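PDB 3UMC: haloacid dehalogenase from Pseudomonas aeruginosa, which probably hydrolyses the carbon-halogen bond of L-2-haloacids, releasing halide and leaving a 2-hydroxy acid, as a member of the haloacid dehalogenase superfamily. Local coordinates for residues A[38-43]-A[117-122]; A[34-39]-A[220-225]; A[28-33]-A[147-152]; A[42-47]-A[110-115]. All coordinates share one frame; numbering follows the deposited sequence.

Interaction 1. Residues A[38-43]-A[117-122]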
# COMPACT_ATOMS: atom_id res chain seq x y z
N SER A 38 -25.77 0.41 4.35
CA SER A 38 -26.48 -0.79 3.84
C SER A 38 -25.81 -2.10 4.25
O SER A 38 -26.50 -3.10 4.60
CB SER A 38 -26.61 -0.85 2.31
OG SER A 38 -27.39 0.21 1.79
N SER A 39 -24.47 -2.14 4.16
CA SER A 39 -23.73 -3.36 4.47
C SER A 39 -23.82 -3.70 5.95
O SER A 39 -23.88 -4.87 6.31
CB SER A 39 -22.26 -3.22 4.05
OG SER A 39 -22.18 -3.04 2.64
N LEU A 40 -23.76 -2.71 6.82
CA LEU A 40 -23.87 -3.03 8.20
C LEU A 40 -25.32 -3.50 8.47
O LEU A 40 -25.52 -4.50 9.13
CB LEU A 40 -23.47 -1.86 9.10
CG LEU A 40 -22.00 -1.90 9.56
CD1 LEU A 40 -20.97 -1.92 8.37
CD2 LEU A 40 -21.72 -0.76 10.46
N ILE A 41 -26.32 -2.79 7.97
CA ILE A 41 -27.71 -3.17 8.24
C ILE A 41 -27.92 -4.62 7.87
O ILE A 41 -28.42 -5.42 8.67
CB ILE A 41 -28.73 -2.28 7.49
CG1 ILE A 41 -28.74 -0.93 8.12
CG2 ILE A 41 -30.15 -2.83 7.54
CD1 ILE A 41 -29.44 0.06 7.31
N GLU A 42 -27.50 -4.95 6.66
CA GLU A 42 -27.61 -6.29 6.15
C GLU A 42 -26.96 -7.34 7.06
O GLU A 42 -27.50 -8.44 7.23
CB GLU A 42 -26.95 -6.30 4.79
CG GLU A 42 -27.21 -7.54 3.94
CD GLU A 42 -27.22 -7.22 2.43
OE1 GLU A 42 -27.35 -6.01 2.05
OE2 GLU A 42 -27.12 -8.20 1.63
N GLN A 43 -25.83 -7.01 7.67
CA GLN A 43 -25.09 -7.97 8.42
C GLN A 43 -25.78 -8.17 9.79
O GLN A 43 -25.84 -9.28 10.31
CB GLN A 43 -23.62 -7.54 8.55
CG GLN A 43 -22.80 -7.82 7.28
CD GLN A 43 -21.35 -7.35 7.40
OE1 GLN A 43 -20.42 -8.15 7.56
NE2 GLN A 43 -21.16 -6.07 7.36
N HIS A 117 -15.60 -4.57 7.79
CA HIS A 117 -14.52 -5.07 7.00
C HIS A 117 -15.04 -5.61 5.69
O HIS A 117 -14.27 -5.91 4.78
CB HIS A 117 -13.77 -6.16 7.79
CG HIS A 117 -12.95 -5.65 8.95
ND1 HIS A 117 -11.63 -6.00 9.13
CD2 HIS A 117 -13.26 -4.83 9.98
CE1 HIS A 117 -11.16 -5.41 10.22
NE2 HIS A 117 -12.13 -4.69 10.76
N ARG A 118 -16.37 -5.66 5.56
CA ARG A 118 -16.98 -6.23 4.36
C ARG A 118 -18.01 -5.23 3.89
O ARG A 118 -19.10 -5.17 4.47
CB ARG A 118 -17.63 -7.56 4.73
CG ARG A 118 -16.58 -8.66 5.04
CD ARG A 118 -17.20 -10.07 5.31
NE ARG A 118 -18.00 -10.00 6.52
CZ ARG A 118 -17.52 -9.93 7.76
NH1 ARG A 118 -16.21 -9.96 8.01
NH2 ARG A 118 -18.36 -9.84 8.77
N LEU A 119 -17.67 -4.40 2.90
CA LEU A 119 -18.58 -3.32 2.54
C LEU A 119 -18.81 -3.25 1.07
O LEU A 119 -17.86 -3.28 0.31
CB LEU A 119 -18.09 -1.96 3.05
CG LEU A 119 -17.61 -1.94 4.46
CD1 LEU A 119 -16.82 -0.74 4.68
CD2 LEU A 119 -18.80 -2.05 5.52
N ARG A 120 -20.08 -3.04 0.67
CA ARG A 120 -20.46 -3.08 -0.68
C ARG A 120 -20.02 -1.79 -1.38
O ARG A 120 -20.32 -0.71 -0.93
CB ARG A 120 -21.98 -3.24 -0.79
CG ARG A 120 -22.51 -3.21 -2.26
CD ARG A 120 -24.14 -3.42 -2.39
NE ARG A 120 -24.45 -4.78 -1.95
CZ ARG A 120 -24.92 -5.13 -0.74
NH1 ARG A 120 -25.06 -6.43 -0.47
NH2 ARG A 120 -25.26 -4.22 0.19
N PRO A 121 -19.41 -1.92 -2.54
CA PRO A 121 -19.10 -0.78 -3.39
C PRO A 121 -20.37 -0.12 -3.99
O PRO A 121 -21.27 -0.87 -4.37
CB PRO A 121 -18.28 -1.42 -4.50
CG PRO A 121 -18.70 -2.83 -4.57
CD PRO A 121 -19.08 -3.22 -3.19
N TRP A 122 -20.42 1.21 -4.17
CA TRP A 122 -21.43 1.78 -5.09
C TRP A 122 -21.30 1.21 -6.49
O TRP A 122 -20.22 0.75 -6.87
CB TRP A 122 -21.38 3.31 -5.11
CG TRP A 122 -21.49 3.95 -3.71
CD1 TRP A 122 -20.50 4.55 -3.04
CD2 TRP A 122 -22.63 4.03 -2.88
NE1 TRP A 122 -20.93 5.02 -1.84
CE2 TRP A 122 -22.24 4.70 -1.71
CE3 TRP A 122 -23.96 3.61 -3.01
CZ2 TRP A 122 -23.12 4.96 -0.67
CZ3 TRP A 122 -24.85 3.87 -1.97
CH2 TRP A 122 -24.42 4.56 -0.82
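Ser39 OG is held by two backbone groups. The N-H of Arg120 donates to it at 2.9 Å with an angle of 163°, and the hydroxyl donates in turn to Asp35 O, at the start of helix 36-50. This works because OG lies beside its own backbone N (chi1 -63°), turned back along the helix, while CB rests 3.9 Å from Leu119 CD2. The same leucine methyl meets Leu40 CD1 at 3.6 Å, closing the buried side of the contact. The strand residues 120-121 pair antiparallel with 34-35, and between these two strands the chain leaves the core to build the helical cap, as expected for the flap of a haloacid dehalogenase with a C1 cap. Segment 117-122 is thus the return path, running alongside the helix by which the chain departs. Farther up the helix, Gln43 turns its amide back: NE2 lies 3.2 Å from Ser39 O, above the carbonyl plane and on the face opposite Gln43 N, and it also donates to Phe115 O. Its other end, OE1, takes a weak bond of 2.9 Å from Arg118 NH2, the amide and guanidinium planes being nearly perpendicular. Nearer solvent, the exposed Glu42 and Arg120 form a long salt bridge, OE1 to NH2 3.3 Å, the carboxylate lying at the guanidinium edge with the planes only 22° apart and each hydrogen bond weak.

Interaction 2. Residues A[34-39]-A[220-225]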
# COMPACT_ATOMS: atom_id res chain seq x y z
N VAL A 34 -17.74 3.11 -0.85
CA VAL A 34 -18.51 1.95 -0.35
C VAL A 34 -19.63 2.40 0.55
O VAL A 34 -19.56 3.42 1.26
CB VAL A 34 -17.63 0.92 0.42
CG1 VAL A 34 -16.53 0.28 -0.51
CG2 VAL A 34 -17.00 1.57 1.65
N ASP A 35 -20.72 1.67 0.47
CA ASP A 35 -21.94 1.97 1.22
C ASP A 35 -21.91 1.19 2.50
O ASP A 35 -22.41 0.06 2.57
CB ASP A 35 -23.14 1.55 0.37
CG ASP A 35 -24.50 1.81 1.02
OD1 ASP A 35 -24.60 2.37 2.17
OD2 ASP A 35 -25.45 1.40 0.33
N TRP A 36 -21.36 1.81 3.54
CA TRP A 36 -21.19 1.14 4.80
C TRP A 36 -22.56 0.88 5.47
O TRP A 36 -22.79 -0.17 6.03
CB TRP A 36 -20.23 1.94 5.71
CG TRP A 36 -20.59 3.32 5.89
CD1 TRP A 36 -20.19 4.41 5.11
CD2 TRP A 36 -21.49 3.84 6.87
NE1 TRP A 36 -20.79 5.57 5.58
CE2 TRP A 36 -21.61 5.25 6.64
CE3 TRP A 36 -22.26 3.25 7.90
CZ2 TRP A 36 -22.44 6.06 7.41
CZ3 TRP A 36 -23.07 4.06 8.68
CH2 TRP A 36 -23.17 5.44 8.43
N ARG A 37 -23.47 1.84 5.37
CA ARG A 37 -24.71 1.77 6.10
C ARG A 37 -25.55 0.56 5.66
O ARG A 37 -25.99 -0.24 6.55
CB ARG A 37 -25.48 3.07 5.92
CG ARG A 37 -26.82 3.09 6.60
CD ARG A 37 -27.40 4.47 6.59
NE ARG A 37 -28.50 4.58 7.54
CZ ARG A 37 -29.77 4.27 7.27
NH1 ARG A 37 -30.12 3.81 6.09
NH2 ARG A 37 -30.69 4.42 8.21
N SER A 38 -25.77 0.41 4.35
CA SER A 38 -26.48 -0.79 3.84
C SER A 38 -25.81 -2.10 4.25
O SER A 38 -26.50 -3.10 4.60
CB SER A 38 -26.61 -0.85 2.31
OG SER A 38 -27.39 0.21 1.79
N SER A 39 -24.47 -2.14 4.16
CA SER A 39 -23.73 -3.36 4.47
C SER A 39 -23.82 -3.70 5.95
O SER A 39 -23.88 -4.87 6.31
CB SER A 39 -22.26 -3.22 4.05
OG SER A 39 -22.18 -3.04 2.64
N LEU A 220 -27.08 9.04 -0.52
CA LEU A 220 -27.68 7.89 0.15
C LEU A 220 -26.75 7.30 1.22
O LEU A 220 -27.09 6.34 1.89
CB LEU A 220 -28.07 6.82 -0.93
CG LEU A 220 -29.22 7.33 -1.88
CD1 LEU A 220 -29.77 6.34 -2.85
CD2 LEU A 220 -30.36 7.85 -1.02
N GLU A 221 -25.57 7.88 1.40
CA GLU A 221 -24.64 7.30 2.38
C GLU A 221 -25.31 7.08 3.75
O GLU A 221 -25.12 6.02 4.39
CB GLU A 221 -23.43 8.20 2.57
CG GLU A 221 -22.41 7.64 3.49
CD GLU A 221 -21.14 8.51 3.65
OE1 GLU A 221 -20.95 9.58 2.99
OE2 GLU A 221 -20.30 8.02 4.41
N TYR A 222 -26.03 8.10 4.21
CA TYR A 222 -26.57 8.13 5.54
C TYR A 222 -28.06 7.76 5.55
O TYR A 222 -28.75 7.93 6.57
CB TYR A 222 -26.32 9.48 6.21
CG TYR A 222 -24.90 9.64 6.72
CD1 TYR A 222 -24.53 9.18 7.96
CD2 TYR A 222 -23.91 10.24 5.94
CE1 TYR A 222 -23.19 9.32 8.45
CE2 TYR A 222 -22.60 10.37 6.41
CZ TYR A 222 -22.24 9.92 7.67
OH TYR A 222 -20.92 10.03 8.14
N GLY A 223 -28.52 7.22 4.43
CA GLY A 223 -29.91 6.83 4.23
C GLY A 223 -30.80 7.93 3.67
O GLY A 223 -30.35 9.06 3.45
N PRO A 224 -32.11 7.62 3.47
CA PRO A 224 -33.11 8.62 3.03
C PRO A 224 -33.16 9.91 3.87
O PRO A 224 -33.46 10.96 3.32
CB PRO A 224 -34.44 7.84 3.10
CG PRO A 224 -34.00 6.35 2.97
CD PRO A 224 -32.72 6.30 3.75
N GLY A 225 -32.83 9.89 5.16
CA GLY A 225 -32.72 11.18 5.92
C GLY A 225 -31.63 12.23 5.54
O GLY A 225 -31.71 13.41 5.94
O HOH W 1 -23.30 4.11 3.38
O HOH W 2 -26.94 3.65 2.15
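Trp36 meets Glu221 through its indole N-H: NE1 donates to OE2 at 2.8 Å, almost straight at 173° and exactly in the ring plane, using the anti lone pair of the carboxylate. The carboxylate stands steeply to the indole, and its other oxygen, OE1, is bonded to His199. Trp36 adopts the crowded position, CG between the backbone N and the carbonyl carbon (chi1 53°), which brings both NE1 and the six-membered ring to the type I turn of Leu220 to Gly223. There CZ2 points at the face of Tyr222, 3.5 Å from CE1, in a T-shaped pair with planes at 77°. Arg37 instead reaches out extended, its CB 3.3 Å from Glu221 O and its guanidinium laid with one face over Tyr222 O and Gly223 CA, while NE makes a salt bridge to Asp62. A water receives the N-H of Arg37 and donates to both Asp35 OD1 and Glu221 O, the latter at 2.8 Å. Asp35 OD1 also accepts from Ser38 N at 3.2 Å, and OD2 from Ser38 OG. Asp35 is thus the N-cap of helix 36-50, at the point where the flap strand of a haloacid dehalogenase core gives way to the first helix of its C1 cap.

Interaction 3. Residues A[28-33]-A[147-152]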
# COMPACT_ATOMS: atom_id res chain seq x y z
N ASP A 28 -10.85 9.02 -0.30
CA ASP A 28 -11.62 8.62 0.87
C ASP A 28 -12.40 7.33 0.57
O ASP A 28 -12.72 7.09 -0.58
CB ASP A 28 -12.57 9.78 1.23
CG ASP A 28 -13.47 9.44 2.40
OD1 ASP A 28 -12.94 9.20 3.48
OD2 ASP A 28 -14.71 9.35 2.20
N VAL A 29 -12.70 6.46 1.56
CA VAL A 29 -13.24 5.14 1.20
C VAL A 29 -14.64 4.92 1.74
O VAL A 29 -15.55 4.61 0.96
CB VAL A 29 -12.36 3.97 1.61
CG1 VAL A 29 -12.86 2.71 1.05
CG2 VAL A 29 -10.90 4.15 1.12
N PHE A 30 -14.82 5.11 3.05
CA PHE A 30 -16.16 5.07 3.63
C PHE A 30 -17.07 6.13 3.08
O PHE A 30 -16.77 7.30 3.14
CB PHE A 30 -16.13 5.18 5.16
CG PHE A 30 -15.52 3.98 5.83
CD1 PHE A 30 -15.47 2.78 5.22
CD2 PHE A 30 -15.00 4.07 7.07
CE1 PHE A 30 -14.90 1.70 5.86
CE2 PHE A 30 -14.45 2.94 7.71
CZ PHE A 30 -14.42 1.79 7.10
N GLY A 31 -18.19 5.69 2.52
CA GLY A 31 -19.15 6.59 1.93
C GLY A 31 -18.76 6.98 0.52
O GLY A 31 -19.55 6.88 -0.40
N THR A 32 -17.56 7.49 0.34
CA THR A 32 -17.12 7.89 -1.01
C THR A 32 -17.15 6.73 -2.03
O THR A 32 -17.56 6.91 -3.12
CB THR A 32 -15.73 8.51 -0.95
OG1 THR A 32 -15.77 9.67 -0.13
CG2 THR A 32 -15.24 8.89 -2.37
N LEU A 33 -16.66 5.56 -1.67
CA LEU A 33 -16.51 4.43 -2.56
C LEU A 33 -17.42 3.27 -2.15
O LEU A 33 -17.81 2.52 -3.02
CB LEU A 33 -15.06 3.97 -2.51
CG LEU A 33 -13.94 4.94 -3.04
CD1 LEU A 33 -12.57 4.23 -3.11
CD2 LEU A 33 -14.21 5.44 -4.42
N ALA A 147 -5.06 -2.66 8.24
CA ALA A 147 -5.54 -4.05 8.22
C ALA A 147 -7.04 -4.10 7.87
O ALA A 147 -7.49 -4.93 7.10
CB ALA A 147 -5.24 -4.73 9.59
N LEU A 148 -7.81 -3.15 8.41
CA LEU A 148 -9.25 -3.00 8.09
C LEU A 148 -9.42 -2.68 6.58
O LEU A 148 -10.22 -3.29 5.89
CB LEU A 148 -9.85 -1.85 8.94
CG LEU A 148 -11.38 -1.66 8.92
CD1 LEU A 148 -11.86 -0.95 10.23
CD2 LEU A 148 -11.85 -0.89 7.70
N MSE A 149 -8.59 -1.76 6.08
CA MSE A 149 -8.67 -1.37 4.65
C MSE A 149 -8.23 -2.46 3.70
O MSE A 149 -8.68 -2.52 2.53
CB MSE A 149 -7.88 -0.10 4.41
CG MSE A 149 -8.52 1.13 4.91
SE MSE A 149 -10.09 1.58 3.71
CE MSE A 149 -11.32 1.29 5.17
N LEU A 150 -7.37 -3.36 4.18
CA LEU A 150 -6.99 -4.51 3.37
C LEU A 150 -8.17 -5.46 3.15
O LEU A 150 -8.39 -5.92 2.02
CB LEU A 150 -5.82 -5.26 4.03
CG LEU A 150 -4.39 -4.76 3.85
CD1 LEU A 150 -3.47 -5.22 4.98
CD2 LEU A 150 -3.91 -5.37 2.63
N ASP A 151 -8.93 -5.73 4.21
CA ASP A 151 -10.15 -6.55 4.17
C ASP A 151 -11.22 -5.86 3.32
O ASP A 151 -11.90 -6.50 2.49
CB ASP A 151 -10.73 -6.77 5.58
CG ASP A 151 -10.07 -7.89 6.35
OD1 ASP A 151 -9.28 -8.62 5.77
OD2 ASP A 151 -10.35 -8.04 7.57
N VAL A 152 -11.43 -4.56 3.53
CA VAL A 152 -12.40 -3.84 2.68
C VAL A 152 -12.03 -3.91 1.22
O VAL A 152 -12.91 -4.14 0.35
CB VAL A 152 -12.60 -2.42 3.16
CG1 VAL A 152 -13.41 -1.54 2.17
CG2 VAL A 152 -13.22 -2.44 4.55
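The selenomethionine Met149 lies against both Val29 and Phe30. Its SE lies 3.7 Å from Val29 CG2, and the terminal CE sits 3.7 Å from Phe30 CE1 and equally near CZ. The chain is bent at chi2 (-72°) and again at the selenium, which folds the methyl back against the phenyl ring. Leu148, one residue earlier on helix 146-156, adds its CD2 at 3.8 Å from Phe30 CZ, so two methyls meet the far end of the ring obliquely, from the same side of its plane. This is the tight half. The other half is looser: Val29 CG1 and Val152 CG1 approach only to 4.4 Å, and the nearest backbones, at Val29 and Met149, remain 8.7 Å apart between CA atoms. All five touching residues are buried, so even the looser part is shielded from solvent; Met149 also packs on Leu163. Elsewhere the helix meets the second subunit, where Ala147 packs on Leu186 of that chain. Residues 28-32 match the first motif of the haloacid dehalogenase superfamily, whose first aspartate is the nucleophile in relatives. Asp28 accepts from Thr32 OG1 at 2.6 Å through the anti lone pair of OD2, and pairs through OD1 with Lys173. With only apolar side-chain atoms meeting, this direct contact is one of apolar packing, and the directional bonds nearby run through residues 117-122 (His117 to Asp151, Trp122 to Gly31).

Interaction 4. Residues A[42-47]-A[110-115]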
# COMPACT_ATOMS: atom_id res chain seq x y z
N GLU A 42 -27.50 -4.95 6.66
CA GLU A 42 -27.61 -6.29 6.15
C GLU A 42 -26.96 -7.34 7.06
O GLU A 42 -27.50 -8.44 7.23
CB GLU A 42 -26.95 -6.30 4.79
CG GLU A 42 -27.21 -7.54 3.94
CD GLU A 42 -27.22 -7.22 2.43
OE1 GLU A 42 -27.35 -6.01 2.05
OE2 GLU A 42 -27.12 -8.20 1.63
N GLN A 43 -25.83 -7.01 7.67
CA GLN A 43 -25.09 -7.97 8.42
C GLN A 43 -25.78 -8.17 9.79
O GLN A 43 -25.84 -9.28 10.31
CB GLN A 43 -23.62 -7.54 8.55
CG GLN A 43 -22.80 -7.82 7.28
CD GLN A 43 -21.35 -7.35 7.40
OE1 GLN A 43 -20.42 -8.15 7.56
NE2 GLN A 43 -21.16 -6.07 7.36
N PHE A 44 -26.25 -7.08 10.37
CA PHE A 44 -27.10 -7.15 11.55
C PHE A 44 -28.35 -8.04 11.40
O PHE A 44 -28.70 -8.71 12.36
CB PHE A 44 -27.53 -5.77 12.00
CG PHE A 44 -26.50 -5.07 12.81
CD1 PHE A 44 -26.14 -5.57 14.05
CD2 PHE A 44 -25.87 -3.92 12.33
CE1 PHE A 44 -25.17 -4.93 14.82
CE2 PHE A 44 -24.91 -3.27 13.09
CZ PHE A 44 -24.55 -3.79 14.34
N GLN A 45 -28.99 -8.01 10.24
CA GLN A 45 -30.20 -8.79 9.93
C GLN A 45 -29.92 -10.27 9.68
O GLN A 45 -30.82 -11.10 9.85
CB GLN A 45 -30.85 -8.30 8.63
CG GLN A 45 -31.48 -6.92 8.66
CD GLN A 45 -32.13 -6.59 7.34
OE1 GLN A 45 -31.63 -6.97 6.28
NE2 GLN A 45 -33.24 -5.88 7.39
N ALA A 46 -28.74 -10.59 9.15
CA ALA A 46 -28.32 -11.97 9.00
C ALA A 46 -28.08 -12.57 10.38
O ALA A 46 -28.29 -13.75 10.61
CB ALA A 46 -27.08 -12.06 8.18
N LEU A 47 -27.65 -11.71 11.29
CA LEU A 47 -27.41 -12.08 12.65
C LEU A 47 -28.73 -12.27 13.41
O LEU A 47 -28.90 -13.24 14.17
CB LEU A 47 -26.62 -10.96 13.31
CG LEU A 47 -26.01 -11.27 14.65
CD1 LEU A 47 -25.03 -12.49 14.56
CD2 LEU A 47 -25.33 -10.01 15.18
N GLN A 110 -16.33 -9.52 18.46
CA GLN A 110 -15.29 -9.54 17.44
C GLN A 110 -15.94 -9.61 16.08
O GLN A 110 -15.54 -8.90 15.17
CB GLN A 110 -14.33 -10.72 17.64
CG GLN A 110 -13.39 -10.48 18.79
CD GLN A 110 -12.38 -11.58 18.99
OE1 GLN A 110 -12.22 -12.48 18.15
NE2 GLN A 110 -11.69 -11.53 20.13
N ARG A 111 -16.95 -10.45 15.98
CA ARG A 111 -17.69 -10.63 14.77
C ARG A 111 -18.37 -9.33 14.31
O ARG A 111 -18.28 -8.96 13.15
CB ARG A 111 -18.73 -11.72 14.97
CG ARG A 111 -19.34 -12.18 13.71
CD ARG A 111 -20.67 -12.84 13.98
NE ARG A 111 -21.27 -13.31 12.75
CZ ARG A 111 -22.24 -14.21 12.68
NH1 ARG A 111 -22.74 -14.77 13.78
NH2 ARG A 111 -22.71 -14.57 11.49
N ILE A 112 -19.03 -8.65 15.23
CA ILE A 112 -19.79 -7.46 14.88
C ILE A 112 -18.86 -6.29 14.48
O ILE A 112 -19.12 -5.63 13.51
CB ILE A 112 -20.76 -7.05 16.03
CG1 ILE A 112 -21.84 -8.14 16.23
CG2 ILE A 112 -21.44 -5.71 15.77
CD1 ILE A 112 -22.43 -8.12 17.66
N THR A 113 -17.81 -6.08 15.24
CA THR A 113 -16.76 -5.15 14.91
C THR A 113 -16.16 -5.32 13.51
O THR A 113 -15.72 -4.32 12.91
CB THR A 113 -15.66 -5.26 15.95
OG1 THR A 113 -16.20 -4.80 17.18
CG2 THR A 113 -14.45 -4.40 15.59
N GLY A 114 -16.14 -6.55 13.01
CA GLY A 114 -15.57 -6.90 11.71
C GLY A 114 -16.58 -6.72 10.57
O GLY A 114 -16.29 -7.00 9.39
N PHE A 115 -17.78 -6.29 10.93
CA PHE A 115 -18.80 -5.89 9.96
C PHE A 115 -18.30 -4.81 9.02
O PHE A 115 -18.61 -4.81 7.85
CB PHE A 115 -20.01 -5.33 10.72
CG PHE A 115 -20.97 -6.38 11.22
CD1 PHE A 115 -20.66 -7.74 11.19
CD2 PHE A 115 -22.22 -5.99 11.74
CE1 PHE A 115 -21.58 -8.69 11.65
CE2 PHE A 115 -23.14 -6.96 12.21
CZ PHE A 115 -22.81 -8.29 12.15
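Phe115 fills the groove beside Gln43, Phe44 and Leu47, and nearly every atom of its side chain meets one of them. At the root, CB lies 3.6 Å from Gln43 NE2; that amide nitrogen donates to the backbone O of Phe115 at 2.9 Å, with a nearly straight angle of 171°, so the backbone and the side chain of the phenylalanine engage the same glutamine. CG leaves anti to the carbonyl carbon (chi1 -84°), carrying the ring against helix 36-50. One ring flank, CD1, is 3.7 Å from Gln43 OE1. Over the centre of one face sits Gln43 CB, a CH-pi contact of 3.6 Å to the centroid, and over the centre of the opposite face lies CA of Ile112. The other flank ends in CE2, which is 3.6 Å from the backbone N of Phe44 and stands over the middle of the Phe44 ring, a T-shaped pair with planes at 81°. At the tip, CZ looks toward Gln43 O and, less closely, Leu47 CD2. The remaining contacts spread from here: Phe44 CZ touches Ile112 CG2 at 3.9 Å, and Leu47 CD1 lies over the guanidinium face of the exposed Arg111, 3.3 Å from NH1. Phe44 packs further on Leu60 and Thr61 of helix 57-67, and Ile112 on Leu93 of helix 85-99. The contact joins the first helix after the flap to helix 106-113 near the end of the insertion, consistent with the interior of the helical C1 cap of L-2-haloacid dehalogenases.

Overall arrangement
The four contacts trace the passage from the core to the cap. Interaction 3 starts at the loop of the first superfamily motif, the probable catalytic centre; interactions 1 and 2 lie at the junction of core and cap, their centres about 9 Å apart, and interaction 4 lies within the cap, about 17 Å between centres from interaction 3. Strands 34-35 and 120-121 knit the junction together: Arg120 O is 2.8 Å from Asp35 N. Interactions 1 and 3 are linked where Trp122 NE1 reaches Gly31 O at 2.7 Å and where Leu119 touches Phe30. Glu221 of interaction 2 borders the same loop through Gly31. Helix 36-50 serves interactions 2, 1 and 4 in that order along its length.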